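Local atomic coordinates of alkane monooxygenase (Geobacillus thermodenitrificans, PDB entry 3B9O), a protein that binds flavin mononucleotide and belongs to the luciferase-like monooxygenase family, whose members are built on a TIM-barrel fold. Residues 58-63 with 140-145; 105-110 with 132-137; 156-161 with 228-233; 221-226 with 241-246. One frame throughout, in Å; residues are numbered along the deposited sequence.

How the interactions relate
Interactions 2 and 4 each pair two neighbouring strands of the parallel barrel sheet, and strands 130-135 and 223-227, one from each, are hydrogen-bonded neighbours. Interaction 4 is fully buried and mixes ladder bonds with aromatic packing; interaction 2, partly buried, starts as a ladder and ends in a cluster of hydroxyls. Interactions 1 and 3 lie farther from the chain centre, on the consecutive helices 140-145 and 154-174. Interaction 1 is largely buried with an exposed rim, and water joins its loop to its helix, whereas in partly buried interaction 3 a salt bridge and a tyrosine join helix 154-174 to the start of helix 231-240. Asp-143 ties three contacts together through Tyr-109 and Arg-157. All four reach FMN.

Interaction 1: residues 58-63 with 140-145; sequences DVVGIY and PSADKN. With FMN (flavin mononucleotide), chain C.
Ser-141 carries OG between its own backbone N and carbonyl carbon (chi1 83°), and Ile-62 has CG1 beside its backbone N (chi1 -63°), which lays CG1 against that hydroxyl, next to CB. Ile-62 N donates to Ser-141 OG over 3.0 Å, but the bond is weak, bent to 125° at the hydrogen. Two waters add to it. One, 2.8 Å from Ser-141 OG, also donates to Val-60 O and accepts from Asn-145 ND2. The other accepts from Ser-141 N, 2.9 Å away, and lies suspiciously close to Ile-62 O. Beside these polar groups the packing is apolar. Gly-61 CA comes to 3.9 Å from Ala-142 CB, and the same methyl lies 3.9 Å from Val-60 CG2; Tyr-109 also touches Ala-142. At the start of the loop the backbone of Asp-58 bonds to the flavin: FMN N3 donates to Asp-58 O at 2.8 Å, nearly straight, while Asp-58 N makes a weak bond to FMN O4. Segment 58-63 follows strand 53-57 directly, and a cofactor held by the loops that follow the strands is the characteristic active-site layout of a TIM barrel.

Interaction 2: residues 105-110 with 132-137; sequences FSTTYE and WNVVTS. With FMN (flavin mononucleotide), chain C.
Phe-105 and Trp-132 sit on adjacent parallel strands, each with CG anti to its backbone N (chi1 169° and 172°), and their side chains pass obliquely. The indole N-H lies at the edge of the phenylalanine ring, and Trp-132 NE1 donates to Phe-105 O over 2.9 Å with the oxygen in the indole plane. Val-135 N stands 3.7 Å from Phe-105 O, and it is the indole that bonds to this carbonyl. Ordinary ladder bonds flank it: Phe-105 N to Asn-133 O, and Thr-107 N to Val-135 O at 3.1 Å. Thr-107 CG2 crosses to Val-134 CG1, 3.8 Å away, and also touches the indole. At the strand ends hydroxyls take over. Ser-106 OG, anti to its backbone N (chi1 -179°), accepts from Thr-108 N in an ST turn and shares a 2.8 Å hydrogen bond with Ser-137 OG. Thr-108 OG1 donates to Thr-136 O at 2.6 Å. On the cofactor side, Ser-137 N donates to FMN O3' over 3.1 Å, and Val-135 CG1 packs against FMN O2. The hydroxyl bonds thus extend the contact from the strands into the loops and would steady the backbone that presents Ser-137 N to the ribityl chain.

Interaction 3: residues 156-161 with 228-233; sequences ERYDLA and GMSERG. With FMN (flavin mononucleotide), chain C.
Tyr-158 and Arg-232 slide past each other in opposite directions, the phenol reaching inward to the phosphate and the guanidinium running back beside helix 154-174. Their flat groups are 30° apart, and Tyr-158 CB sits over the centre of the guanidinium, 3.6 Å from Arg-232 CZ. Arg-232 CG lies 3.5 Å from Tyr-158 CB; the bend at chi2 (57°) turns CD away, and the guanidinium comes back over that methylene. Asp-159 crosses the arginine at about a right angle: Arg-232 NH2 meets Asp-159 OD1 at 2.9 Å in a salt bridge whose hydrogen bond is nearly straight, in the guanidinium plane but on the anti side of the carboxylate and tilted out of its plane. The same NH2 has a second acid partner in Asp-162. Over the phenol face lies Gly-233 CA, 3.9 Å from the centroid of the Tyr-158 ring, a CH-pi contact. Tyr-158 OH donates to FMN O2P at 2.6 Å. Ser-230 N donates to FMN O3P over 3.0 Å, while Ser-230 OG N-caps the helix by accepting from Gly-233 N. The phosphate therefore rests at the N-terminus of helix 231-240, just after strand 223-227, with helix 154-174 alongside and Phe-236 also meeting the Tyr-158 ring.

Interaction 4: residues 221-226 with 241-246; sequences TPVIYQ and AECVFL. With FMN (flavin mononucleotide), chain C.
Strands 223-226 and 243-246 run parallel, their axes 4.8 Å apart at closest and 23° from each other, with Tyr-225 facing Cys-243 and Gln-226 facing Val-244. With helix 231-240 between them they form a beta-alpha-beta crossover, the repeating element of the TIM barrel. The ladder starts where Ile-224 O is gripped by two donors, Glu-242 N at 2.8 Å and Cys-243 N at 3.1 Å, and it continues through Gln-226 N to Cys-243 O and Phe-245 N to Gln-226 O. Glu-242 adds a side-chain bond at the start of the ladder. Its chain is extended beyond CG, and Glu-242 OE2 accepts from Ile-224 N at 2.8 Å on the anti side of the carboxylate and clearly out of its plane. That oxygen also forms a salt bridge with Arg-413, which would offset the charge of this buried carboxylate. On the inner face of the sheet, Cys-243 CB lies almost squarely over the Tyr-225 ring, 3.4 Å from its centroid. Cys-243 SG, placed beside its backbone N (chi1 -56°), is over the same face at 4.2 Å from the Tyr-225 centroid, a sulfur-aromatic contact. The phenol OH beyond bonds to Tyr-412 and Asn-8, and Phe-55 meets the ring edge-to-face. On the outer face, Ala-241 CB packs against Gln-226 CB at 3.7 Å. Two residues after Cys-243, Phe-245 has CG anti to its backbone N, and its ring meets the flavin: the methyl carbon FMN C7M sits over the centre of the Phe-245 ring, and Phe-245 CE1 comes to 3.6 Å from FMN C6.

Interaction 1: residues 58-63 with 140-145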
# COMPACT_ATOMS: atom_id res chain seq x y z
N ASP A 58 6.07 3.92 -1.42
CA ASP A 58 6.83 4.98 -2.04
C ASP A 58 7.20 6.06 -1.05
O ASP A 58 6.49 6.27 -0.05
CB ASP A 58 6.05 5.68 -3.15
CG ASP A 58 6.94 6.52 -4.05
OD1 ASP A 58 8.14 6.14 -4.28
OD2 ASP A 58 6.44 7.56 -4.53
N VAL A 59 8.28 6.76 -1.35
CA VAL A 59 8.62 8.00 -0.63
C VAL A 59 9.23 8.94 -1.66
O VAL A 59 9.90 8.49 -2.62
CB VAL A 59 9.68 7.78 0.55
CG1 VAL A 59 9.16 6.87 1.66
CG2 VAL A 59 11.07 7.31 0.00
N VAL A 60 9.00 10.23 -1.48
CA VAL A 60 9.67 11.27 -2.24
C VAL A 60 10.62 12.08 -1.33
O VAL A 60 11.27 13.03 -1.77
CB VAL A 60 8.69 12.23 -2.99
CG1 VAL A 60 8.13 11.56 -4.27
CG2 VAL A 60 7.55 12.71 -2.09
N GLY A 61 10.66 11.68 -0.05
CA GLY A 61 11.58 12.23 0.94
C GLY A 61 12.74 11.28 1.15
O GLY A 61 12.76 10.15 0.61
N ILE A 62 13.69 11.73 1.96
CA ILE A 62 14.94 11.03 2.19
C ILE A 62 15.04 10.85 3.69
O ILE A 62 14.61 11.71 4.45
CB ILE A 62 16.16 11.83 1.61
CG1 ILE A 62 16.03 11.94 0.08
CG2 ILE A 62 17.51 11.19 2.03
CD1 ILE A 62 16.97 12.99 -0.65
N TYR A 63 15.56 9.69 4.06
CA TYR A 63 15.77 9.28 5.43
C TYR A 63 17.05 9.93 5.98
O TYR A 63 18.10 9.32 5.97
CB TYR A 63 15.85 7.76 5.48
CG TYR A 63 14.49 7.14 5.33
CD1 TYR A 63 13.76 6.73 6.45
CD2 TYR A 63 13.91 6.98 4.07
CE1 TYR A 63 12.49 6.17 6.32
CE2 TYR A 63 12.64 6.41 3.93
CZ TYR A 63 11.94 6.03 5.05
OH TYR A 63 10.71 5.47 4.92
N PRO A 140 10.80 15.44 5.84
CA PRO A 140 11.00 16.89 5.58
C PRO A 140 11.75 17.30 4.30
O PRO A 140 11.52 18.41 3.82
CB PRO A 140 11.76 17.39 6.83
CG PRO A 140 12.34 16.15 7.46
CD PRO A 140 11.31 15.07 7.18
N SER A 141 12.63 16.44 3.76
CA SER A 141 13.34 16.81 2.54
C SER A 141 12.42 16.91 1.32
O SER A 141 12.71 17.69 0.40
CB SER A 141 14.52 15.89 2.25
OG SER A 141 14.12 14.69 1.59
N ALA A 142 11.31 16.16 1.32
CA ALA A 142 10.30 16.31 0.27
C ALA A 142 9.70 17.76 0.27
O ALA A 142 9.59 18.41 -0.78
CB ALA A 142 9.22 15.24 0.40
N ASP A 143 9.35 18.28 1.44
CA ASP A 143 8.78 19.63 1.48
C ASP A 143 9.75 20.71 0.99
O ASP A 143 9.31 21.69 0.36
CB ASP A 143 8.25 19.96 2.87
CG ASP A 143 7.20 18.99 3.31
OD1 ASP A 143 6.02 19.35 3.32
OD2 ASP A 143 7.55 17.83 3.57
N LYS A 144 11.04 20.52 1.28
CA LYS A 144 12.09 21.42 0.80
C LYS A 144 12.22 21.32 -0.73
O LYS A 144 12.30 22.33 -1.42
CB LYS A 144 13.44 21.07 1.42
CG LYS A 144 13.62 21.34 2.94
CD LYS A 144 15.00 20.79 3.42
CE LYS A 144 16.14 21.83 3.27
NZ LYS A 144 17.52 21.26 2.91
N ASN A 145 12.25 20.08 -1.24
CA ASN A 145 12.46 19.83 -2.67
C ASN A 145 11.28 20.07 -3.61
O ASN A 145 11.46 20.18 -4.83
CB ASN A 145 13.01 18.43 -2.84
CG ASN A 145 14.44 18.36 -2.43
OD1 ASN A 145 15.21 19.26 -2.74
ND2 ASN A 145 14.80 17.33 -1.67
N1 FMN C . 4.27 6.45 4.32
C2 FMN C . 4.82 6.70 3.11
O2 FMN C . 5.18 7.89 2.85
N3 FMN C . 4.95 5.66 2.22
C4 FMN C . 4.54 4.39 2.53
O4 FMN C . 4.66 3.47 1.70
C4A FMN C . 3.96 4.13 3.78
N5 FMN C . 3.51 2.89 4.15
C5A FMN C . 2.97 2.70 5.40
C6 FMN C . 2.51 1.44 5.82
C7 FMN C . 1.95 1.26 7.10
C7M FMN C . 1.46 -0.09 7.57
C8 FMN C . 1.83 2.35 7.95
C8M FMN C . 1.23 2.18 9.33
C9 FMN C . 2.28 3.61 7.55
C9A FMN C . 2.85 3.80 6.28
N10 FMN C . 3.29 5.02 5.89
C10 FMN C . 3.84 5.20 4.67
C1' FMN C . 3.19 6.20 6.78
C2' FMN C . 1.93 7.01 6.42
O2' FMN C . 1.26 6.44 5.29
C3' FMN C . 2.17 8.50 6.11
O3' FMN C . 3.27 8.73 5.21
C4' FMN C . 2.21 9.38 7.38
O4' FMN C . 3.38 10.20 7.42
C5' FMN C . 2.12 8.61 8.70
O5' FMN C . 0.73 8.55 9.00
P FMN C . 0.15 8.52 10.49
O1P FMN C . 1.02 9.51 11.26
O2P FMN C . -1.28 8.93 10.29
O3P FMN C . 0.37 7.11 11.01
O HOH W 1 13.59 14.58 -1.19
O HOH W 2 13.82 14.05 5.00

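Interaction 2: residues 105-110 with 132-137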
# COMPACT_ATOMS: atom_id res chain seq x y z
N PHE A 105 0.96 6.98 -3.28
CA PHE A 105 1.16 8.31 -3.86
C PHE A 105 0.61 9.35 -2.87
O PHE A 105 -0.50 9.24 -2.36
CB PHE A 105 0.46 8.45 -5.23
CG PHE A 105 0.44 9.87 -5.73
CD1 PHE A 105 -0.68 10.69 -5.48
CD2 PHE A 105 1.54 10.42 -6.38
CE1 PHE A 105 -0.70 12.02 -5.92
CE2 PHE A 105 1.52 11.74 -6.85
CZ PHE A 105 0.39 12.55 -6.60
N SER A 106 1.45 10.34 -2.57
CA SER A 106 1.17 11.37 -1.57
C SER A 106 0.25 12.50 -2.06
O SER A 106 0.40 12.99 -3.19
CB SER A 106 2.51 11.98 -1.12
OG SER A 106 2.30 12.95 -0.16
N THR A 107 -0.66 12.91 -1.19
CA THR A 107 -1.53 14.08 -1.39
C THR A 107 -0.84 15.45 -1.14
O THR A 107 -1.43 16.52 -1.37
CB THR A 107 -2.79 13.97 -0.48
OG1 THR A 107 -2.40 13.73 0.88
CG2 THR A 107 -3.71 12.82 -0.93
N THR A 108 0.40 15.42 -0.69
CA THR A 108 0.98 16.61 -0.07
C THR A 108 1.66 17.55 -1.09
O THR A 108 1.66 18.76 -0.87
CB THR A 108 1.91 16.21 1.09
OG1 THR A 108 1.17 15.41 2.01
CG2 THR A 108 2.46 17.43 1.83
N TYR A 109 2.18 16.98 -2.19
CA TYR A 109 3.09 17.74 -3.09
C TYR A 109 2.51 18.06 -4.48
O TYR A 109 2.51 19.22 -4.89
CB TYR A 109 4.49 17.05 -3.18
CG TYR A 109 5.07 16.78 -1.81
CD1 TYR A 109 5.45 17.85 -0.98
CD2 TYR A 109 5.18 15.48 -1.32
CE1 TYR A 109 5.94 17.63 0.31
CE2 TYR A 109 5.67 15.23 -0.03
CZ TYR A 109 6.04 16.32 0.77
OH TYR A 109 6.53 16.09 2.03
N GLU A 110 1.98 17.06 -5.17
CA GLU A 110 1.64 17.25 -6.59
C GLU A 110 0.12 17.42 -6.81
O GLU A 110 -0.69 16.78 -6.11
CB GLU A 110 2.21 16.10 -7.43
CG GLU A 110 3.75 15.82 -7.24
CD GLU A 110 4.18 14.51 -7.89
OE1 GLU A 110 4.80 13.62 -7.21
OE2 GLU A 110 3.86 14.36 -9.10
N TRP A 132 -5.07 2.92 -5.22
CA TRP A 132 -4.26 4.01 -4.74
C TRP A 132 -4.17 3.98 -3.22
O TRP A 132 -5.18 4.09 -2.51
CB TRP A 132 -4.81 5.35 -5.27
CG TRP A 132 -4.18 6.59 -4.70
CD1 TRP A 132 -2.90 6.73 -4.17
CD2 TRP A 132 -4.79 7.90 -4.62
NE1 TRP A 132 -2.72 8.05 -3.74
CE2 TRP A 132 -3.85 8.78 -4.00
CE3 TRP A 132 -6.06 8.39 -4.98
CZ2 TRP A 132 -4.13 10.15 -3.75
CZ3 TRP A 132 -6.34 9.75 -4.74
CH2 TRP A 132 -5.37 10.61 -4.16
N ASN A 133 -2.94 3.82 -2.74
CA ASN A 133 -2.64 3.99 -1.32
C ASN A 133 -2.39 5.47 -0.99
O ASN A 133 -1.34 6.03 -1.30
CB ASN A 133 -1.50 3.09 -0.85
CG ASN A 133 -1.20 3.25 0.66
OD1 ASN A 133 -2.11 3.33 1.49
ND2 ASN A 133 0.08 3.30 1.01
N VAL A 134 -3.41 6.07 -0.39
CA VAL A 134 -3.45 7.50 -0.06
C VAL A 134 -2.63 7.72 1.19
O VAL A 134 -2.89 7.15 2.23
CB VAL A 134 -4.87 8.00 0.18
CG1 VAL A 134 -4.84 9.53 0.49
CG2 VAL A 134 -5.71 7.73 -1.02
N VAL A 135 -1.63 8.58 1.05
CA VAL A 135 -0.64 8.82 2.07
C VAL A 135 -0.45 10.35 2.23
O VAL A 135 -0.78 11.10 1.30
CB VAL A 135 0.65 8.07 1.61
CG1 VAL A 135 1.88 8.90 1.71
CG2 VAL A 135 0.73 6.68 2.24
N THR A 136 0.00 10.80 3.40
CA THR A 136 0.40 12.21 3.60
C THR A 136 1.92 12.47 3.62
O THR A 136 2.33 13.60 3.41
CB THR A 136 -0.16 12.83 4.91
OG1 THR A 136 0.11 11.94 5.99
CG2 THR A 136 -1.67 13.05 4.82
N SER A 137 2.77 11.49 3.91
CA SER A 137 4.24 11.80 3.89
C SER A 137 4.74 12.54 5.15
O SER A 137 4.07 13.42 5.70
CB SER A 137 4.64 12.65 2.67
OG SER A 137 4.34 11.99 1.43
N1 FMN C . 4.27 6.45 4.32
C2 FMN C . 4.82 6.70 3.11
O2 FMN C . 5.18 7.89 2.85
N3 FMN C . 4.95 5.66 2.22
C4 FMN C . 4.54 4.39 2.53
O4 FMN C . 4.66 3.47 1.70
C4A FMN C . 3.96 4.13 3.78
N5 FMN C . 3.51 2.89 4.15
C5A FMN C . 2.97 2.70 5.40
C6 FMN C . 2.51 1.44 5.82
C7 FMN C . 1.95 1.26 7.10
C7M FMN C . 1.46 -0.09 7.57
C8 FMN C . 1.83 2.35 7.95
C8M FMN C . 1.23 2.18 9.33
C9 FMN C . 2.28 3.61 7.55
C9A FMN C . 2.85 3.80 6.28
N10 FMN C . 3.29 5.02 5.89
C10 FMN C . 3.84 5.20 4.67
C1' FMN C . 3.19 6.20 6.78
C2' FMN C . 1.93 7.01 6.42
O2' FMN C . 1.26 6.44 5.29
C3' FMN C . 2.17 8.50 6.11
O3' FMN C . 3.27 8.73 5.21
C4' FMN C . 2.21 9.38 7.38
O4' FMN C . 3.38 10.20 7.42
C5' FMN C . 2.12 8.61 8.70
O5' FMN C . 0.73 8.55 9.00
P FMN C . 0.15 8.52 10.49
O1P FMN C . 1.02 9.51 11.26
O2P FMN C . -1.28 8.93 10.29
O3P FMN C . 0.37 7.11 11.01

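Interaction 3: residues 156-161 with 228-233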
# COMPACT_ATOMS: atom_id res chain seq x y z
N GLU A 156 -2.99 18.73 9.70
CA GLU A 156 -3.37 19.58 8.59
C GLU A 156 -3.09 18.90 7.22
O GLU A 156 -3.81 19.10 6.25
CB GLU A 156 -2.62 20.90 8.70
CG GLU A 156 -2.96 21.89 7.64
CD GLU A 156 -2.37 23.27 7.90
OE1 GLU A 156 -1.54 23.42 8.85
OE2 GLU A 156 -2.77 24.18 7.13
N ARG A 157 -2.04 18.09 7.16
CA ARG A 157 -1.80 17.29 5.96
C ARG A 157 -2.98 16.38 5.60
O ARG A 157 -3.26 16.18 4.42
CB ARG A 157 -0.52 16.45 6.13
CG ARG A 157 0.73 17.30 6.01
CD ARG A 157 1.98 16.57 6.43
NE ARG A 157 3.07 17.51 6.33
CZ ARG A 157 4.17 17.36 5.60
NH1 ARG A 157 4.40 16.25 4.92
NH2 ARG A 157 5.07 18.33 5.60
N TYR A 158 -3.67 15.84 6.61
CA TYR A 158 -4.86 15.01 6.40
C TYR A 158 -6.10 15.80 5.95
O TYR A 158 -6.91 15.30 5.17
CB TYR A 158 -5.19 14.16 7.64
CG TYR A 158 -4.38 12.88 7.72
CD1 TYR A 158 -3.31 12.76 8.59
CD2 TYR A 158 -4.67 11.81 6.88
CE1 TYR A 158 -2.55 11.56 8.65
CE2 TYR A 158 -3.92 10.62 6.92
CZ TYR A 158 -2.87 10.49 7.79
OH TYR A 158 -2.14 9.30 7.82
N ASP A 159 -6.23 17.04 6.42
CA ASP A 159 -7.27 17.91 5.90
C ASP A 159 -7.06 18.22 4.41
O ASP A 159 -8.01 18.26 3.63
CB ASP A 159 -7.30 19.22 6.69
CG ASP A 159 -7.64 19.02 8.18
OD1 ASP A 159 -8.40 18.10 8.52
OD2 ASP A 159 -7.14 19.81 8.98
N LEU A 160 -5.80 18.46 4.03
CA LEU A 160 -5.43 18.64 2.64
C LEU A 160 -5.77 17.38 1.81
O LEU A 160 -6.37 17.46 0.72
CB LEU A 160 -3.93 19.00 2.54
CG LEU A 160 -3.28 18.91 1.16
CD1 LEU A 160 -3.94 19.86 0.17
CD2 LEU A 160 -1.81 19.21 1.26
N ALA A 161 -5.42 16.21 2.36
CA ALA A 161 -5.80 14.95 1.75
C ALA A 161 -7.33 14.80 1.56
O ALA A 161 -7.77 14.29 0.52
CB ALA A 161 -5.22 13.80 2.57
N GLY A 228 -1.58 4.66 7.70
CA GLY A 228 -1.32 5.84 8.56
C GLY A 228 -2.11 5.61 9.83
O GLY A 228 -3.37 5.64 9.83
N MET A 229 -1.38 5.30 10.89
CA MET A 229 -1.96 4.77 12.15
C MET A 229 -2.30 5.82 13.22
O MET A 229 -2.91 5.49 14.27
CB MET A 229 -1.04 3.69 12.73
CG MET A 229 -1.08 2.36 12.00
SD MET A 229 -2.63 1.40 12.17
CE MET A 229 -3.98 2.49 11.83
N SER A 230 -1.89 7.06 12.98
CA SER A 230 -2.23 8.17 13.89
C SER A 230 -3.73 8.26 14.04
O SER A 230 -4.48 7.71 13.22
CB SER A 230 -1.65 9.49 13.38
OG SER A 230 -2.34 9.88 12.20
N GLU A 231 -4.19 8.94 15.09
CA GLU A 231 -5.63 9.04 15.30
C GLU A 231 -6.30 9.74 14.11
O GLU A 231 -7.35 9.31 13.65
CB GLU A 231 -5.94 9.74 16.62
CG GLU A 231 -7.43 9.84 16.86
CD GLU A 231 -7.80 10.31 18.24
OE1 GLU A 231 -9.01 10.62 18.43
OE2 GLU A 231 -6.90 10.36 19.12
N ARG A 232 -5.67 10.79 13.59
CA ARG A 232 -6.16 11.49 12.40
C ARG A 232 -6.20 10.55 11.16
O ARG A 232 -7.16 10.60 10.39
CB ARG A 232 -5.28 12.73 12.11
CG ARG A 232 -5.83 13.68 11.04
CD ARG A 232 -7.24 14.21 11.38
NE ARG A 232 -7.81 14.98 10.27
CZ ARG A 232 -8.45 14.45 9.20
NH1 ARG A 232 -8.62 13.13 9.08
NH2 ARG A 232 -8.95 15.27 8.28
N GLY A 233 -5.14 9.78 10.97
CA GLY A 233 -5.06 8.75 9.94
C GLY A 233 -6.19 7.73 10.03
O GLY A 233 -6.83 7.43 9.04
N1 FMN C . 4.27 6.45 4.32
C2 FMN C . 4.82 6.70 3.11
O2 FMN C . 5.18 7.89 2.85
N3 FMN C . 4.95 5.66 2.22
C4 FMN C . 4.54 4.39 2.53
O4 FMN C . 4.66 3.47 1.70
C4A FMN C . 3.96 4.13 3.78
N5 FMN C . 3.51 2.89 4.15
C5A FMN C . 2.97 2.70 5.40
C6 FMN C . 2.51 1.44 5.82
C7 FMN C . 1.95 1.26 7.10
C7M FMN C . 1.46 -0.09 7.57
C8 FMN C . 1.83 2.35 7.95
C8M FMN C . 1.23 2.18 9.33
C9 FMN C . 2.28 3.61 7.55
C9A FMN C . 2.85 3.80 6.28
N10 FMN C . 3.29 5.02 5.89
C10 FMN C . 3.84 5.20 4.67
C1' FMN C . 3.19 6.20 6.78
C2' FMN C . 1.93 7.01 6.42
O2' FMN C . 1.26 6.44 5.29
C3' FMN C . 2.17 8.50 6.11
O3' FMN C . 3.27 8.73 5.21
C4' FMN C . 2.21 9.38 7.38
O4' FMN C . 3.38 10.20 7.42
C5' FMN C . 2.12 8.61 8.70
O5' FMN C . 0.73 8.55 9.00
P FMN C . 0.15 8.52 10.49
O1P FMN C . 1.02 9.51 11.26
O2P FMN C . -1.28 8.93 10.29
O3P FMN C . 0.37 7.11 11.01

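Interaction 4: residues 221-226 with 241-246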
# COMPACT_ATOMS: atom_id res chain seq x y z
N THR A 221 -13.10 5.50 -9.90
CA THR A 221 -12.17 5.76 -8.80
C THR A 221 -11.35 4.47 -8.55
O THR A 221 -11.93 3.38 -8.44
CB THR A 221 -12.92 6.21 -7.52
OG1 THR A 221 -13.66 7.42 -7.80
CG2 THR A 221 -11.99 6.38 -6.33
N PRO A 222 -10.00 4.58 -8.46
CA PRO A 222 -9.19 3.38 -8.09
C PRO A 222 -9.63 2.86 -6.71
O PRO A 222 -10.19 3.63 -5.90
CB PRO A 222 -7.76 3.94 -7.98
CG PRO A 222 -7.76 5.20 -8.77
CD PRO A 222 -9.17 5.78 -8.62
N VAL A 223 -9.42 1.57 -6.44
CA VAL A 223 -9.64 1.07 -5.10
C VAL A 223 -8.81 1.92 -4.15
O VAL A 223 -7.59 2.15 -4.38
CB VAL A 223 -9.28 -0.43 -4.97
CG1 VAL A 223 -9.32 -0.82 -3.49
CG2 VAL A 223 -10.32 -1.25 -5.74
N ILE A 224 -9.46 2.42 -3.10
CA ILE A 224 -8.78 3.35 -2.17
C ILE A 224 -8.19 2.65 -0.94
O ILE A 224 -8.91 2.11 -0.11
CB ILE A 224 -9.74 4.50 -1.66
CG1 ILE A 224 -10.39 5.25 -2.85
CG2 ILE A 224 -8.93 5.46 -0.66
CD1 ILE A 224 -9.37 5.97 -3.79
N TYR A 225 -6.87 2.61 -0.87
CA TYR A 225 -6.18 2.15 0.33
C TYR A 225 -5.76 3.33 1.16
O TYR A 225 -5.62 4.45 0.63
CB TYR A 225 -4.88 1.42 -0.07
CG TYR A 225 -5.04 -0.05 -0.33
CD1 TYR A 225 -4.63 -1.01 0.63
CD2 TYR A 225 -5.67 -0.49 -1.50
CE1 TYR A 225 -4.81 -2.42 0.39
CE2 TYR A 225 -5.85 -1.86 -1.76
CZ TYR A 225 -5.41 -2.82 -0.82
OH TYR A 225 -5.58 -4.18 -1.12
N GLN A 226 -5.53 3.07 2.44
CA GLN A 226 -4.96 4.02 3.35
C GLN A 226 -4.00 3.28 4.27
O GLN A 226 -4.22 2.11 4.62
CB GLN A 226 -6.03 4.80 4.15
CG GLN A 226 -5.47 6.01 4.87
CD GLN A 226 -4.96 5.69 6.27
OE1 GLN A 226 -4.23 6.49 6.87
NE2 GLN A 226 -5.33 4.50 6.81
N ALA A 241 -11.28 5.10 3.11
CA ALA A 241 -10.60 3.88 2.66
C ALA A 241 -11.52 2.67 2.43
O ALA A 241 -12.41 2.36 3.26
CB ALA A 241 -9.47 3.52 3.62
N GLU A 242 -11.31 2.01 1.31
CA GLU A 242 -11.92 0.69 1.09
C GLU A 242 -11.04 -0.43 1.66
O GLU A 242 -11.56 -1.52 2.04
CB GLU A 242 -12.13 0.45 -0.41
CG GLU A 242 -12.91 1.50 -1.13
CD GLU A 242 -12.99 1.18 -2.60
OE1 GLU A 242 -13.85 0.34 -2.97
OE2 GLU A 242 -12.20 1.77 -3.37
N CYS A 243 -9.73 -0.21 1.71
CA CYS A 243 -8.82 -1.14 2.35
C CYS A 243 -7.82 -0.40 3.23
O CYS A 243 -7.27 0.63 2.81
CB CYS A 243 -8.03 -1.95 1.29
SG CYS A 243 -9.10 -2.84 0.13
N VAL A 244 -7.57 -0.93 4.43
CA VAL A 244 -6.69 -0.27 5.38
C VAL A 244 -5.51 -1.17 5.67
O VAL A 244 -5.68 -2.34 5.95
CB VAL A 244 -7.44 0.13 6.70
CG1 VAL A 244 -6.56 0.96 7.60
CG2 VAL A 244 -8.73 0.88 6.38
N PHE A 245 -4.29 -0.62 5.55
CA PHE A 245 -3.06 -1.34 5.88
C PHE A 245 -2.68 -0.90 7.32
O PHE A 245 -2.19 0.21 7.54
CB PHE A 245 -1.99 -0.97 4.82
CG PHE A 245 -0.63 -1.68 4.97
CD1 PHE A 245 0.48 -1.17 4.26
CD2 PHE A 245 -0.43 -2.79 5.81
CE1 PHE A 245 1.76 -1.79 4.38
CE2 PHE A 245 0.86 -3.43 5.93
CZ PHE A 245 1.95 -2.91 5.22
N LEU A 246 -2.93 -1.78 8.27
CA LEU A 246 -2.72 -1.54 9.70
C LEU A 246 -1.34 -1.97 10.16
O LEU A 246 -0.75 -2.94 9.65
CB LEU A 246 -3.70 -2.39 10.46
CG LEU A 246 -5.08 -1.99 10.97
CD1 LEU A 246 -5.55 -0.67 10.53
CD2 LEU A 246 -6.07 -3.13 10.70
N1 FMN C . 4.27 6.45 4.32
C2 FMN C . 4.82 6.70 3.11
O2 FMN C . 5.18 7.89 2.85
N3 FMN C . 4.95 5.66 2.22
C4 FMN C . 4.54 4.39 2.53
O4 FMN C . 4.66 3.47 1.70
C4A FMN C . 3.96 4.13 3.78
N5 FMN C . 3.51 2.89 4.15
C5A FMN C . 2.97 2.70 5.40
C6 FMN C . 2.51 1.44 5.82
C7 FMN C . 1.95 1.26 7.10
C7M FMN C . 1.46 -0.09 7.57
C8 FMN C . 1.83 2.35 7.95
C8M FMN C . 1.23 2.18 9.33
C9 FMN C . 2.28 3.61 7.55
C9A FMN C . 2.85 3.80 6.28
N10 FMN C . 3.29 5.02 5.89
C10 FMN C . 3.84 5.20 4.67
C1' FMN C . 3.19 6.20 6.78
C2' FMN C . 1.93 7.01 6.42
O2' FMN C . 1.26 6.44 5.29
C3' FMN C . 2.17 8.50 6.11
O3' FMN C . 3.27 8.73 5.21
C4' FMN C . 2.21 9.38 7.38
O4' FMN C . 3.38 10.20 7.42
C5' FMN C . 2.12 8.61 8.70
O5' FMN C . 0.73 8.55 9.00
P FMN C . 0.15 8.52 10.49
O1P FMN C . 1.02 9.51 11.26
O2P FMN C . -1.28 8.93 10.29
O3P FMN C . 0.37 7.11 11.01